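Local coordinates for protein deacetylase EF_0837 (Enterococcus faecalis, PDB 2ICS) that binds two zinc ions in an amidohydrolase TIM barrel and, in vitro, deacetylates acetyl-(R)-mandelate with very low efficiency, at residues A31-A34 against T35-G38. Residues are numbered along the deposited sequence; the frame is centred on the assembly and turned at random.
Sequences AVAA and TISG
Ile-36 lays its ethyl arm over the sheet face of the strand it has just left, overlapping the methyl groups of Ala-31 and Ala-33. The contact is local, at the outermost strand within the chain of the small mixed beta-sheet formed by strands 5-13, 19-25, 28-33 and 42-45, apart from the TIM barrel that carries the zinc ions. Backbone hydrogen bonds of Ala-31 with Ala-23 and of Ala-33 with Glu-21 pair strand 28-33 with strand 19-25. The strand ends at Ala-33, and the chain turns back through Ala-34 and Thr-35 into the loop leading to strand 42-45. The backbone marks the turn: it is extended at Ala-33, whereas Ala-34 has alpha-region angles (phi/psi -61°/-32°).

Two side-chain approaches define how the isoleucine lies. Its CG1 meets CB of Ala-33 at 4.0 Å, and its CD1 lies 4.1 Å from CB of Ala-31, so the arm spans two residues that direct their methyls to the same side of the strand. The torsions account for this reach: CG1 is turned beside the backbone N (chi1 -60°), and a fully extended chi2 carries CD1 on toward the strand backbone. Val-32, between the two alanines, points away and packs instead on Val-20 of strand 19-25.

Ile-36 is the buried member of an otherwise surface contact. Tyr-5 and Leu-8 of strand 5-13 and Ala-23 also touch its side chain, while its backbone N and O are hydrogen-bonded to Glu-21 OE1 and Lys-10 NZ.

At the exposed turn, Thr-35 OG1 gives a weak hydrogen bond to Ala-34 O, at 3.0 Å. The closest approach to strand backbone by the isoleucine arm is Ile-36 CD1 to Ala-31 O, 3.6 Å.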
# COMPACT_ATOMS: atom_id res chain seq x y z
N ALA A 31 8.90 21.92 -11.69
CA ALA A 31 8.71 23.07 -10.82
C ALA A 31 7.40 22.99 -10.05
O ALA A 31 6.42 22.45 -10.54
CB ALA A 31 8.75 24.36 -11.64
N VAL A 32 7.41 23.52 -8.84
CA VAL A 32 6.23 23.53 -7.98
C VAL A 32 6.19 24.84 -7.21
O VAL A 32 7.14 25.19 -6.52
CB VAL A 32 6.26 22.37 -6.95
CG1 VAL A 32 5.00 22.41 -6.10
CG2 VAL A 32 6.39 21.03 -7.68
N ALA A 33 5.08 25.57 -7.32
CA ALA A 33 4.93 26.83 -6.62
C ALA A 33 3.46 27.23 -6.58
O ALA A 33 2.64 26.64 -7.28
CB ALA A 33 5.74 27.92 -7.32
N ALA A 34 3.14 28.22 -5.75
CA ALA A 34 1.76 28.68 -5.64
C ALA A 34 1.31 29.20 -7.01
O ALA A 34 0.14 29.10 -7.37
CB ALA A 34 1.66 29.78 -4.59
N THR A 35 2.26 29.75 -7.76
CA THR A 35 1.98 30.27 -9.09
C THR A 35 3.17 30.05 -10.01
O THR A 35 4.31 30.37 -9.66
CB THR A 35 1.64 31.77 -9.05
OG1 THR A 35 0.38 31.96 -8.38
CG2 THR A 35 1.53 32.34 -10.46
N ILE A 36 2.91 29.48 -11.18
CA ILE A 36 3.96 29.22 -12.16
C ILE A 36 3.59 29.85 -13.49
O ILE A 36 2.65 29.42 -14.16
CB ILE A 36 4.17 27.71 -12.39
CG1 ILE A 36 4.58 27.03 -11.07
CG2 ILE A 36 5.25 27.50 -13.45
CD1 ILE A 36 4.82 25.55 -11.20
N SER A 37 4.32 30.88 -13.88
CA SER A 37 4.07 31.55 -15.14
C SER A 37 5.06 31.03 -16.17
O SER A 37 6.24 31.39 -16.14
CB SER A 37 4.22 33.06 -14.98
OG SER A 37 3.89 33.72 -16.19
N GLY A 38 4.58 30.18 -17.06
CA GLY A 38 5.45 29.62 -18.08
C GLY A 38 4.68 29.01 -19.22
O GLY A 38 3.45 28.88 -19.17